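Gram-negative insecticidal protein (Chromobacterium piscinae, PDB 6FBM) is an insecticidal toxin of the MACPF and beta-tripod families, which probably acts by forming pores in target-cell membranes. Local coordinates at residues P386-V392 and C406-P412; L418-M422 and C482-V486; Y352-G356 and L434-V440; E339-N345 and Q357-H363. All coordinates share one frame; numbering follows the deposited sequence.

Interaction 1 of 4, residues P386-V392 and C406-P412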
loop_
_atom_site.group_PDB
_atom_site.type_symbol
_atom_site.label_atom_id
_atom_site.label_comp_id
_atom_site.label_asym_id
_atom_site.label_seq_id
_atom_site.Cartn_x
_atom_site.Cartn_y
_atom_site.Cartn_z
ATOM N N PRO A 386 10.870 -63.930 5.682
ATOM C CA PRO A 386 12.241 -64.387 5.493
ATOM C C PRO A 386 12.737 -64.097 4.106
ATOM O O PRO A 386 11.939 -63.978 3.195
ATOM C CB PRO A 386 12.133 -65.900 5.731
ATOM C CG PRO A 386 10.736 -66.263 5.427
ATOM C CD PRO A 386 9.930 -65.067 5.812
ATOM N N VAL A 387 14.039 -63.960 3.937
ATOM C CA VAL A 387 14.613 -63.774 2.588
ATOM C C VAL A 387 14.750 -65.079 1.841
ATOM O O VAL A 387 14.893 -65.110 0.637
ATOM C CB VAL A 387 15.948 -63.012 2.594
ATOM C CG1 VAL A 387 15.725 -61.644 3.245
ATOM C CG2 VAL A 387 17.083 -63.792 3.233
ATOM N N GLY A 388 14.725 -66.177 2.572
ATOM C CA GLY A 388 14.772 -67.494 1.961
ATOM C C GLY A 388 14.819 -68.600 2.977
ATOM O O GLY A 388 14.627 -68.367 4.175
ATOM N N TRP A 389 15.089 -69.803 2.487
ATOM C CA TRP A 389 15.145 -70.961 3.327
ATOM C C TRP A 389 16.373 -71.817 3.018
ATOM O O TRP A 389 16.689 -72.048 1.858
ATOM C CB TRP A 389 13.883 -71.782 3.122
ATOM C CG TRP A 389 12.623 -71.098 3.499
ATOM C CD1 TRP A 389 11.889 -70.276 2.714
ATOM C CD2 TRP A 389 11.917 -71.207 4.736
ATOM N NE1 TRP A 389 10.771 -69.855 3.385
ATOM C CE2 TRP A 389 10.761 -70.410 4.628
ATOM C CE3 TRP A 389 12.162 -71.877 5.940
ATOM C CZ2 TRP A 389 9.853 -70.272 5.657
ATOM C CZ3 TRP A 389 11.242 -71.747 6.980
ATOM C CH2 TRP A 389 10.104 -70.962 6.826
ATOM N N GLN A 390 17.039 -72.282 4.068
ATOM C CA GLN A 390 18.137 -73.227 3.947
ATOM C C GLN A 390 17.892 -74.506 4.744
ATOM O O GLN A 390 17.077 -74.535 5.665
ATOM C CB GLN A 390 19.443 -72.569 4.411
ATOM C CG GLN A 390 19.703 -72.503 5.913
ATOM C CD GLN A 390 20.821 -71.574 6.276
ATOM O OE1 GLN A 390 21.685 -71.274 5.436
ATOM N NE2 GLN A 390 20.813 -71.092 7.531
ATOM N N ARG A 391 18.634 -75.544 4.383
ATOM C CA ARG A 391 18.465 -76.852 4.966
ATOM C C ARG A 391 19.355 -77.057 6.170
ATOM O O ARG A 391 20.554 -76.925 6.084
ATOM C CB ARG A 391 18.755 -77.939 3.961
ATOM C CG ARG A 391 17.693 -78.099 2.913
ATOM C CD ARG A 391 17.641 -79.538 2.383
ATOM N NE ARG A 391 17.494 -79.570 0.933
ATOM C CZ ARG A 391 18.478 -79.348 0.067
ATOM N NH1 ARG A 391 19.706 -79.054 0.475
ATOM N NH2 ARG A 391 18.229 -79.393 -1.233
ATOM N N VAL A 392 18.733 -77.393 7.289
ATOM C CA VAL A 392 19.456 -77.841 8.438
ATOM C C VAL A 392 19.853 -79.305 8.179
ATOM O O VAL A 392 20.921 -79.738 8.612
ATOM C CB VAL A 392 18.596 -77.716 9.718
ATOM C CG1 VAL A 392 19.363 -78.185 10.949
ATOM C CG2 VAL A 392 18.204 -76.289 9.936
ATOM N N CYS A 406 14.609 -80.744 7.105
ATOM C CA CYS A 406 14.373 -79.705 8.090
ATOM C C CYS A 406 14.871 -78.405 7.476
ATOM O O CYS A 406 16.032 -78.326 7.066
ATOM C CB CYS A 406 15.152 -80.004 9.345
ATOM S SG CYS A 406 14.916 -78.769 10.609
ATOM N N TRP A 407 13.996 -77.397 7.400
ATOM C CA TRP A 407 14.377 -76.109 6.827
ATOM C C TRP A 407 14.380 -74.992 7.866
ATOM O O TRP A 407 13.609 -75.038 8.826
ATOM C CB TRP A 407 13.452 -75.725 5.702
ATOM C CG TRP A 407 13.526 -76.581 4.506
ATOM C CD1 TRP A 407 12.884 -77.771 4.313
ATOM C CD2 TRP A 407 14.230 -76.308 3.298
ATOM N NE1 TRP A 407 13.158 -78.265 3.073
ATOM C CE2 TRP A 407 13.992 -77.383 2.428
ATOM C CE3 TRP A 407 15.051 -75.256 2.867
ATOM C CZ2 TRP A 407 14.541 -77.440 1.141
ATOM C CZ3 TRP A 407 15.597 -75.318 1.587
ATOM C CH2 TRP A 407 15.342 -76.402 0.749
ATOM N N ARG A 408 15.259 -74.004 7.651
ATOM C CA ARG A 408 15.331 -72.792 8.467
ATOM C C ARG A 408 14.995 -71.619 7.638
ATOM O O ARG A 408 15.484 -71.496 6.495
ATOM C CB ARG A 408 16.745 -72.457 8.866
ATOM C CG ARG A 408 17.164 -73.022 10.165
ATOM C CD ARG A 408 17.613 -71.991 11.159
ATOM N NE ARG A 408 18.792 -72.537 11.810
ATOM C CZ ARG A 408 18.818 -73.553 12.677
ATOM N NH1 ARG A 408 19.995 -73.914 13.150
ATOM N NH2 ARG A 408 17.720 -74.181 13.113
ATOM N N ALA A 409 14.246 -70.703 8.225
ATOM C CA ALA A 409 14.079 -69.422 7.599
ATOM C C ALA A 409 15.422 -68.700 7.667
ATOM O O ALA A 409 16.096 -68.698 8.698
ATOM C CB ALA A 409 12.994 -68.630 8.304
ATOM N N ILE A 410 15.835 -68.153 6.538
ATOM C CA ILE A 410 16.927 -67.212 6.500
ATOM C C ILE A 410 16.285 -65.848 6.753
ATOM O O ILE A 410 15.509 -65.372 5.916
ATOM C CB ILE A 410 17.679 -67.215 5.150
ATOM C CG1 ILE A 410 18.189 -68.607 4.805
ATOM C CG2 ILE A 410 18.866 -66.258 5.219
ATOM C CD1 ILE A 410 18.602 -68.763 3.355
ATOM N N PRO A 411 16.577 -65.234 7.909
ATOM C CA PRO A 411 15.939 -63.947 8.178
ATOM C C PRO A 411 16.608 -62.809 7.429
ATOM O O PRO A 411 17.835 -62.853 7.191
ATOM C CB PRO A 411 16.137 -63.750 9.683
ATOM C CG PRO A 411 16.883 -64.957 10.179
ATOM C CD PRO A 411 17.499 -65.614 8.987
ATOM N N PRO A 412 15.831 -61.760 7.076
ATOM C CA PRO A 412 16.493 -60.528 6.590
ATOM C C PRO A 412 17.308 -59.906 7.705
ATOM O O PRO A 412 17.093 -60.221 8.879
ATOM C CB PRO A 412 15.340 -59.622 6.214
ATOM C CG PRO A 412 14.185 -60.117 7.042
ATOM C CD PRO A 412 14.372 -61.585 7.234
#

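Interaction 2 of 4, residues L418-M422 and C482-V486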
loop_
_atom_site.group_PDB
_atom_site.type_symbol
_atom_site.label_atom_id
_atom_site.label_comp_id
_atom_site.label_asym_id
_atom_site.label_seq_id
_atom_site.Cartn_x
_atom_site.Cartn_y
_atom_site.Cartn_z
ATOM N N LEU A 418 11.910 -68.051 14.713
ATOM C CA LEU A 418 11.535 -68.634 15.997
ATOM C C LEU A 418 11.361 -70.150 15.960
ATOM O O LEU A 418 11.398 -70.802 17.008
ATOM C CB LEU A 418 10.259 -67.998 16.507
ATOM C CG LEU A 418 10.243 -66.464 16.581
ATOM C CD1 LEU A 418 9.021 -65.998 17.373
ATOM C CD2 LEU A 418 11.526 -65.916 17.223
ATOM N N GLY A 419 11.215 -70.717 14.758
ATOM C CA GLY A 419 11.098 -72.148 14.609
ATOM C C GLY A 419 11.358 -72.646 13.215
ATOM O O GLY A 419 11.086 -71.952 12.245
ATOM N N ASP A 420 11.858 -73.878 13.126
ATOM C CA ASP A 420 12.090 -74.509 11.835
ATOM C C ASP A 420 10.829 -75.160 11.313
ATOM O O ASP A 420 9.845 -75.277 12.014
ATOM C CB ASP A 420 13.235 -75.513 11.931
ATOM C CG ASP A 420 14.568 -74.853 12.209
ATOM O OD1 ASP A 420 14.748 -73.669 11.883
ATOM O OD2 ASP A 420 15.452 -75.522 12.764
ATOM N N VAL A 421 10.911 -75.576 10.064
ATOM C CA VAL A 421 9.820 -76.193 9.339
ATOM C C VAL A 421 10.325 -77.476 8.715
ATOM O O VAL A 421 11.323 -77.468 7.985
ATOM C CB VAL A 421 9.354 -75.266 8.213
ATOM C CG1 VAL A 421 8.309 -75.948 7.358
ATOM C CG2 VAL A 421 8.837 -73.954 8.797
ATOM N N MET A 422 9.651 -78.575 9.007
ATOM C CA MET A 422 9.966 -79.852 8.397
ATOM C C MET A 422 9.143 -79.986 7.144
ATOM O O MET A 422 7.993 -79.579 7.116
ATOM C CB MET A 422 9.611 -81.008 9.323
ATOM C CG MET A 422 10.353 -81.006 10.632
ATOM S SD MET A 422 12.126 -81.091 10.489
ATOM C CE MET A 422 12.369 -82.640 9.658
ATOM N N CYS A 482 7.666 -74.286 19.412
ATOM C CA CYS A 482 8.291 -74.525 18.135
ATOM C C CYS A 482 9.570 -75.318 18.344
ATOM O O CYS A 482 9.952 -75.632 19.493
ATOM C CB CYS A 482 8.558 -73.165 17.488
ATOM S SG CYS A 482 7.026 -72.269 17.044
ATOM N N PHE A 483 10.233 -75.646 17.238
ATOM C CA PHE A 483 11.469 -76.401 17.324
ATOM C C PHE A 483 12.597 -75.800 16.512
ATOM O O PHE A 483 12.377 -74.914 15.700
ATOM C CB PHE A 483 11.242 -77.864 16.943
ATOM C CG PHE A 483 10.577 -78.054 15.633
ATOM C CD1 PHE A 483 9.198 -78.081 15.555
ATOM C CD2 PHE A 483 11.321 -78.243 14.479
ATOM C CE1 PHE A 483 8.565 -78.273 14.337
ATOM C CE2 PHE A 483 10.699 -78.457 13.265
ATOM C CZ PHE A 483 9.328 -78.470 13.191
ATOM N N ALA A 484 13.805 -76.281 16.770
ATOM C CA ALA A 484 14.983 -75.909 16.020
ATOM C C ALA A 484 15.793 -77.170 15.805
ATOM O O ALA A 484 15.982 -77.933 16.746
ATOM C CB ALA A 484 15.796 -74.910 16.813
ATOM N N GLY A 485 16.253 -77.404 14.587
ATOM C CA GLY A 485 17.159 -78.495 14.285
ATOM C C GLY A 485 18.602 -78.256 14.735
ATOM O O GLY A 485 19.184 -77.190 14.510
ATOM N N VAL A 486 19.173 -79.265 15.370
ATOM C CA VAL A 486 20.604 -79.343 15.650
ATOM C C VAL A 486 21.140 -80.456 14.759
ATOM O O VAL A 486 20.561 -81.539 14.737
ATOM C CB VAL A 486 20.846 -79.690 17.137
ATOM C CG1 VAL A 486 22.310 -79.703 17.461
ATOM C CG2 VAL A 486 20.154 -78.675 18.049
HETATM O O HOH W 1 9.274 -74.663 14.622
#

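Interaction 3 of 4, residues Y352-G356 and L434-V440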
loop_
_atom_site.group_PDB
_atom_site.type_symbol
_atom_site.label_atom_id
_atom_site.label_comp_id
_atom_site.label_asym_id
_atom_site.label_seq_id
_atom_site.Cartn_x
_atom_site.Cartn_y
_atom_site.Cartn_z
ATOM N N TYR A 352 -2.261 -61.937 10.889
ATOM C CA TYR A 352 -1.524 -62.755 11.842
ATOM C C TYR A 352 -0.555 -63.631 11.067
ATOM O O TYR A 352 -0.849 -64.056 9.956
ATOM C CB TYR A 352 -2.450 -63.626 12.657
ATOM C CG TYR A 352 -3.128 -62.913 13.796
ATOM C CD1 TYR A 352 -4.353 -62.257 13.607
ATOM C CD2 TYR A 352 -2.573 -62.934 15.060
ATOM C CE1 TYR A 352 -4.985 -61.619 14.643
ATOM C CE2 TYR A 352 -3.198 -62.306 16.109
ATOM C CZ TYR A 352 -4.406 -61.636 15.901
ATOM O OH TYR A 352 -5.020 -61.007 16.964
ATOM N N LYS A 353 0.602 -63.897 11.664
ATOM C CA LYS A 353 1.702 -64.544 10.949
ATOM C C LYS A 353 2.272 -65.740 11.714
ATOM O O LYS A 353 2.333 -65.736 12.936
ATOM C CB LYS A 353 2.807 -63.534 10.668
ATOM C CG LYS A 353 2.347 -62.252 9.982
ATOM C CD LYS A 353 1.840 -62.477 8.546
ATOM C CE LYS A 353 1.228 -61.211 7.969
ATOM N NZ LYS A 353 1.171 -61.297 6.487
ATOM N N MET A 354 2.682 -66.746 10.956
ATOM C CA MET A 354 3.344 -67.942 11.464
ATOM C C MET A 354 4.784 -67.646 11.753
ATOM O O MET A 354 5.437 -66.948 10.959
ATOM C CB MET A 354 3.272 -69.062 10.420
ATOM C CG MET A 354 3.984 -70.357 10.790
ATOM S SD MET A 354 3.730 -71.509 9.456
ATOM C CE MET A 354 4.866 -72.809 9.962
ATOM N N VAL A 355 5.277 -68.187 12.875
ATOM C CA VAL A 355 6.708 -68.106 13.211
ATOM C C VAL A 355 7.424 -69.461 13.299
ATOM O O VAL A 355 8.664 -69.504 13.367
ATOM C CB VAL A 355 6.925 -67.334 14.509
ATOM C CG1 VAL A 355 6.477 -65.898 14.304
ATOM C CG2 VAL A 355 6.198 -67.974 15.679
ATOM N N GLY A 356 6.658 -70.562 13.280
ATOM C CA GLY A 356 7.225 -71.899 13.415
ATOM C C GLY A 356 6.182 -72.977 13.330
ATOM O O GLY A 356 4.988 -72.688 13.409
ATOM N N LEU A 434 5.183 -71.011 2.606
ATOM C CA LEU A 434 4.429 -70.506 3.733
ATOM C C LEU A 434 4.394 -69.004 3.563
ATOM O O LEU A 434 5.189 -68.300 4.196
ATOM C CB LEU A 434 5.126 -70.857 5.032
ATOM C CG LEU A 434 5.265 -72.348 5.336
ATOM C CD1 LEU A 434 6.203 -72.540 6.532
ATOM C CD2 LEU A 434 3.915 -73.022 5.581
ATOM N N PRO A 435 3.449 -68.492 2.747
ATOM C CA PRO A 435 3.407 -67.047 2.498
ATOM C C PRO A 435 3.315 -66.201 3.763
ATOM O O PRO A 435 3.790 -65.087 3.760
ATOM C CB PRO A 435 2.137 -66.848 1.624
ATOM C CG PRO A 435 1.772 -68.207 1.128
ATOM C CD PRO A 435 2.280 -69.182 2.156
ATOM N N ASP A 436 2.743 -66.739 4.829
ATOM C CA ASP A 436 2.519 -65.988 6.053
ATOM C C ASP A 436 3.527 -66.317 7.146
ATOM O O ASP A 436 3.333 -65.951 8.300
ATOM C CB ASP A 436 1.077 -66.206 6.552
ATOM C CG ASP A 436 -0.004 -65.707 5.573
ATOM O OD1 ASP A 436 0.299 -64.808 4.717
ATOM O OD2 ASP A 436 -1.151 -66.188 5.703
ATOM N N TYR A 437 4.633 -66.978 6.798
ATOM C CA TYR A 437 5.760 -67.118 7.721
ATOM C C TYR A 437 6.535 -65.809 7.791
ATOM O O TYR A 437 6.831 -65.186 6.763
ATOM C CB TYR A 437 6.709 -68.240 7.300
ATOM C CG TYR A 437 7.745 -68.609 8.345
ATOM C CD1 TYR A 437 8.917 -67.892 8.465
ATOM C CD2 TYR A 437 7.542 -69.688 9.204
ATOM C CE1 TYR A 437 9.870 -68.224 9.428
ATOM C CE2 TYR A 437 8.495 -70.038 10.155
ATOM C CZ TYR A 437 9.662 -69.316 10.253
ATOM O OH TYR A 437 10.601 -69.654 11.192
ATOM N N VAL A 438 6.889 -65.424 9.021
ATOM C CA VAL A 438 7.690 -64.246 9.243
ATOM C C VAL A 438 8.766 -64.510 10.257
ATOM O O VAL A 438 8.657 -65.420 11.095
ATOM C CB VAL A 438 6.841 -63.035 9.718
ATOM C CG1 VAL A 438 5.846 -62.650 8.644
ATOM C CG2 VAL A 438 6.128 -63.333 11.038
ATOM N N CYS A 439 9.801 -63.685 10.160
ATOM C CA CYS A 439 10.796 -63.543 11.201
ATOM C C CYS A 439 10.433 -62.335 12.028
ATOM O O CYS A 439 9.643 -61.498 11.600
ATOM C CB CYS A 439 12.170 -63.370 10.569
ATOM S SG CYS A 439 12.615 -64.768 9.574
ATOM N N VAL A 440 11.041 -62.251 13.199
ATOM C CA VAL A 440 10.720 -61.255 14.191
ATOM C C VAL A 440 11.965 -60.430 14.394
ATOM O O VAL A 440 13.064 -60.978 14.374
ATOM C CB VAL A 440 10.295 -61.941 15.507
ATOM C CG1 VAL A 440 9.916 -60.894 16.572
ATOM C CG2 VAL A 440 9.103 -62.855 15.235
HETATM O O HOH W 2 9.919 -67.005 12.885
#

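Interaction 4 of 4, residues E339-N345 and Q357-H363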
loop_
_atom_site.group_PDB
_atom_site.type_symbol
_atom_site.label_atom_id
_atom_site.label_comp_id
_atom_site.label_asym_id
_atom_site.label_seq_id
_atom_site.Cartn_x
_atom_site.Cartn_y
_atom_site.Cartn_z
ATOM N N GLU A 339 11.778 -93.091 15.435
ATOM C CA GLU A 339 10.701 -92.267 15.974
ATOM C C GLU A 339 9.757 -91.733 14.907
ATOM O O GLU A 339 10.112 -91.596 13.727
ATOM C CB GLU A 339 11.270 -91.149 16.818
ATOM C CG GLU A 339 12.049 -91.659 18.023
ATOM C CD GLU A 339 12.698 -90.538 18.787
ATOM O OE1 GLU A 339 13.024 -90.735 19.971
ATOM O OE2 GLU A 339 12.886 -89.452 18.208
ATOM N N ASP A 340 8.524 -91.502 15.329
ATOM C CA ASP A 340 7.499 -90.901 14.496
ATOM C C ASP A 340 7.627 -89.375 14.660
ATOM O O ASP A 340 7.933 -88.881 15.743
ATOM C CB ASP A 340 6.094 -91.326 14.957
ATOM C CG ASP A 340 5.770 -92.798 14.711
ATOM O OD1 ASP A 340 6.185 -93.365 13.681
ATOM O OD2 ASP A 340 5.017 -93.367 15.556
ATOM N N LEU A 341 7.379 -88.641 13.582
ATOM C CA LEU A 341 7.333 -87.186 13.598
ATOM C C LEU A 341 6.112 -86.741 12.836
ATOM O O LEU A 341 5.887 -87.185 11.723
ATOM C CB LEU A 341 8.545 -86.579 12.890
ATOM C CG LEU A 341 8.592 -85.058 12.781
ATOM C CD1 LEU A 341 8.618 -84.428 14.164
ATOM C CD2 LEU A 341 9.809 -84.652 11.973
ATOM N N ALA A 342 5.329 -85.862 13.447
ATOM C CA ALA A 342 4.321 -85.128 12.729
ATOM C C ALA A 342 4.506 -83.635 13.066
ATOM O O ALA A 342 4.913 -83.266 14.191
ATOM C CB ALA A 342 2.946 -85.614 13.100
ATOM N N VAL A 343 4.231 -82.797 12.064
ATOM C CA VAL A 343 4.333 -81.369 12.213
ATOM C C VAL A 343 3.051 -80.722 11.784
ATOM O O VAL A 343 2.300 -81.252 10.968
ATOM C CB VAL A 343 5.509 -80.768 11.428
ATOM C CG1 VAL A 343 6.833 -81.233 12.027
ATOM C CG2 VAL A 343 5.421 -81.095 9.933
ATOM N N PHE A 344 2.794 -79.566 12.366
ATOM C CA PHE A 344 1.543 -78.870 12.174
ATOM C C PHE A 344 1.823 -77.378 11.999
ATOM O O PHE A 344 2.600 -76.805 12.760
ATOM C CB PHE A 344 0.588 -79.125 13.368
ATOM C CG PHE A 344 0.146 -80.555 13.509
ATOM C CD1 PHE A 344 1.006 -81.533 14.025
ATOM C CD2 PHE A 344 -1.132 -80.928 13.155
ATOM C CE1 PHE A 344 0.608 -82.839 14.145
ATOM C CE2 PHE A 344 -1.558 -82.248 13.291
ATOM C CZ PHE A 344 -0.683 -83.211 13.786
ATOM N N ASN A 345 1.198 -76.788 10.983
ATOM C CA ASN A 345 1.162 -75.356 10.789
ATOM C C ASN A 345 -0.083 -74.758 11.429
ATOM O O ASN A 345 -1.144 -75.359 11.373
ATOM C CB ASN A 345 1.112 -75.012 9.306
ATOM C CG ASN A 345 2.349 -75.411 8.577
ATOM O OD1 ASN A 345 3.388 -75.634 9.172
ATOM N ND2 ASN A 345 2.236 -75.513 7.281
ATOM N N GLN A 357 6.646 -74.211 13.132
ATOM C CA GLN A 357 5.791 -75.407 13.184
ATOM C C GLN A 357 5.683 -75.920 14.586
ATOM O O GLN A 357 6.610 -75.767 15.380
ATOM C CB GLN A 357 6.344 -76.547 12.322
ATOM C CG GLN A 357 5.698 -76.582 10.970
ATOM C CD GLN A 357 6.309 -77.582 10.055
ATOM O OE1 GLN A 357 7.323 -78.207 10.364
ATOM N NE2 GLN A 357 5.700 -77.741 8.901
ATOM N N PHE A 358 4.555 -76.555 14.865
ATOM C CA PHE A 358 4.455 -77.393 16.048
ATOM C C PHE A 358 4.913 -78.811 15.690
ATOM O O PHE A 358 4.498 -79.338 14.645
ATOM C CB PHE A 358 3.032 -77.423 16.615
ATOM C CG PHE A 358 2.966 -78.068 17.939
ATOM C CD1 PHE A 358 3.255 -77.335 19.083
ATOM C CD2 PHE A 358 2.722 -79.425 18.060
ATOM C CE1 PHE A 358 3.265 -77.938 20.340
ATOM C CE2 PHE A 358 2.719 -80.040 19.317
ATOM C CZ PHE A 358 2.983 -79.288 20.445
ATOM N N GLY A 359 5.748 -79.407 16.542
ATOM C CA GLY A 359 6.265 -80.759 16.301
ATOM C C GLY A 359 5.848 -81.786 17.338
ATOM O O GLY A 359 5.735 -81.458 18.515
ATOM N N GLN A 360 5.656 -83.031 16.902
ATOM C CA GLN A 360 5.208 -84.143 17.753
ATOM C C GLN A 360 5.980 -85.413 17.467
ATOM O O GLN A 360 6.208 -85.747 16.299
ATOM C CB GLN A 360 3.797 -84.518 17.384
ATOM C CG GLN A 360 2.750 -83.875 18.223
ATOM C CD GLN A 360 1.534 -83.563 17.421
ATOM O OE1 GLN A 360 1.286 -82.406 17.108
ATOM N NE2 GLN A 360 0.756 -84.586 17.102
ATOM N N ARG A 361 6.283 -86.187 18.515
ATOM C CA ARG A 361 6.845 -87.518 18.331
ATOM C C ARG A 361 5.767 -88.580 18.113
ATOM O O ARG A 361 5.682 -89.553 18.862
ATOM C CB ARG A 361 7.727 -87.906 19.515
ATOM C CG ARG A 361 8.729 -89.011 19.143
ATOM C CD ARG A 361 9.513 -89.447 20.351
ATOM N NE ARG A 361 10.284 -88.360 20.911
ATOM C CZ ARG A 361 10.920 -88.413 22.083
ATOM N NH1 ARG A 361 10.901 -89.520 22.831
ATOM N NH2 ARG A 361 11.589 -87.351 22.513
ATOM N N ASN A 362 4.943 -88.417 17.082
ATOM C CA ASN A 362 3.863 -89.374 16.784
ATOM C C ASN A 362 3.334 -89.145 15.356
ATOM O O ASN A 362 3.882 -88.326 14.625
ATOM C CB ASN A 362 2.757 -89.275 17.845
ATOM C CG ASN A 362 2.012 -87.953 17.825
ATOM O OD1 ASN A 362 1.401 -87.588 16.817
ATOM N ND2 ASN A 362 1.997 -87.262 18.964
ATOM N N HIS A 363 2.291 -89.887 14.971
ATOM C CA HIS A 363 1.668 -89.806 13.635
ATOM C C HIS A 363 0.213 -89.347 13.676
ATOM O O HIS A 363 -0.496 -89.498 12.687
ATOM C CB HIS A 363 1.702 -91.171 12.931
ATOM C CG HIS A 363 2.983 -91.476 12.216
ATOM N ND1 HIS A 363 4.039 -90.586 12.135
ATOM C CD2 HIS A 363 3.359 -92.573 11.511
ATOM C CE1 HIS A 363 5.016 -91.135 11.435
ATOM N NE2 HIS A 363 4.626 -92.335 11.041
#

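Interaction 1 of 4, residues P386-V392 and C406-P412
Arg391 CG rests over one face of the Trp407 six-membered ring, 3.5 Å from its centroid and 7° off its normal, while the rest of its chain runs alongside the ring in the same direction. The next hollow along this face lies between the two tryptophans, where Trp389 CB presses on Trp407 CE3 at 3.7 Å. With CG anti to its carbonyl carbon (chi1 -63°), Trp389 spreads over Ala409, whose CB sits under its six-membered ring (4.0 Å to the centroid), and Pro386 CB closes the row against Ala409 CB. Tyr437 meets Trp389 edge-to-face from outside.

Gln390, Arg408 and Ile410 occupy the reverse face. With no side chain on Gly388, the end of Ile410 runs along the backbone there, its CD1 3.8 Å from Trp389 N. At the corner, Val392 CG2 lies over one face of the Arg408 guanidinium and pushes against Arg408 CG at 3.4 Å; that arginine goes on to a salt bridge with Asp420. Beyond the strand, Val387 CG1 nests on Pro412 CB.

Ile410 serves two residues, accepting from Val387 N at its O (2.8 Å) and donating from its N to Gly388 O: a classic beta bulge at the end of an antiparallel strand pair.

Interaction 2 of 4, residues L418-M422 and C482-V486
Phe483 holds CG between its own backbone N and carbonyl carbon (chi1 53°), a torsion that swings the ring round to the backbone of Asp420, whose carbonyl O lies over one face, 3.4 Å from Phe483 CZ. Asp420 places CG anti to its carbonyl carbon (chi1 -66°), which carries the carboxylate the other way, to the strand that follows Phe483. There Asp420 OD2 accepts a nearly straight bond from Gly485 N at 2.7 Å, met almost along the C-O axis.

Two residues before Gly485, just ahead of the strand, Phe483 O takes the backbone N-H of Asp420 at 2.8 Å, and Gly419 CA comes within 3.2 Å of the same oxygen. Asp420 is therefore gripped at main chain and side chain by the 482-486 segment. A water ties the two chains once more: it accepts from Phe483 N at 3.0 Å and lies 2.7 Å from Asp420 O, to which it can donate, on the same ring face that this carbonyl covers. From the opposite side Met422 brings CG obliquely to Phe483 CE2 at 3.7 Å; its SD stands off the ring in a Met-aromatic contact. Leu469 and Val343 pack on Phe483 as well.

The contact joins strand 421-426 to strand 484-486 of a neighbouring sheet. Its one charged group is buried, yet Asp420 OD2 receives both the Gly485 N-H and a salt bridge from Arg408, an arrangement that would favour the ionised carboxylate.

Interaction 3 of 4, residues Y352-G356 and L434-V440
Tyr437 turns one face of its ring to the backbone of Met354, whose carbonyl O stands over it. Val355 O and Gly356 N approach the ring obliquely, the latter 3.7 Å from Tyr437 CE2. With CG anti to the backbone N (chi1 -169°), the ring runs along the 352-356 segment until its hydroxyl lies 2.9 Å from Val355 O; that hydroxyl is hydrogen-bonded to Gly419 O.

A second flat group, the Asp436 carboxylate, is held through OD2 by Thr348, and its OD1 stays 4.0 Å from Lys353 NZ, beyond a salt bridge. Lys353 crosses Val438 at about a right angle, its CB tight against Val438 CG2 at 3.3 Å. Met354 is fully extended, which takes its CE out to Leu434 CD1 at 3.7 Å.

Between the chains, Met354 N donates to Asp436 O and Met354 O accepts from Val438 N at 2.9 Å. A water bridges the carbonyls of Val355 and Val438, donating to both. The arrangement is a single beta bridge set on a type I beta turn, Leu434 to Tyr437, and it fastens the outermost strand of one small sheet, 352-354, to the lead-in of strand 439-441 in another.

Interaction 4 of 4, residues E339-N345 and Q357-H363
Ala342 with Gln360 and Phe344 with Phe358 form the hydrogen-bonded pairs of an antiparallel ribbon, with Val343 and Gly359 as the non-hydrogen-bonded pair between them. Strand 358-360 is the outer strand of a three-stranded antiparallel sheet whose middle is 342-346.

Gln357 closes one end of the ribbon, and its side chain is worth tracing. CB lies 3.8 Å from Phe344 O. CG touches Asn345 OD1 at 3.1 Å. An extended chain (chi2 174°) carries CD across to Val343 CB at 3.6 Å. At the tip the amide divides its work: OE1 rests against Val343 CB at 3.3 Å while accepting from Met422 N of the adjoining sheet, and NE2 donates to Asn345 OD1 at 3.1 Å, with that oxygen lying in the Gln357 amide plane.

On the face of the two phenylalanines, Gln360 brings its amide to the Phe344 ring, the planes 13° apart and OE1 3.1 Å from Phe344 CE1. Both ends of this amide are used: OE1 accepts from Asp368 N, and NE2 donates to Val366 O and to Asn362 OD1.

At the far end Glu339 sets OE1 over one face of the Arg361 guanidinium, the two planes 10° apart. The salt bridge from Glu339 OE1 to Arg361 NE is long, at 3.7 Å, and purely one of charges: OE1 pairs more firmly with Arg454, and NE donates to Val455 O. Beside them Asp340 crosses His363, setting its OD1 3.2 Å above the plane of the imidazole.

Interactions 2 and 3 are the buried ones; interactions 1 and 4 are strand pairings that are partly exposed. Interactions 1 and 2 share a sheet, since strands 403-410 and 421-426 are neighbours, and the Arg408-Asp420 salt bridge ties them. Tyr437 links interaction 3 to both, while Gln357 carries interaction 4 to strand 421-426. Interactions 1 and 4 do not touch, their nearest atoms being about 7 Å apart. Ladders of backbone bonds dominate the strand pairs, with aromatic faces in interaction 1 and amides and charges in interaction 4; the two buried contacts use few direct bonds, and each contact includes one bridging water. All four lie in the Vps62-like region, consistent with a beta-tripod domain.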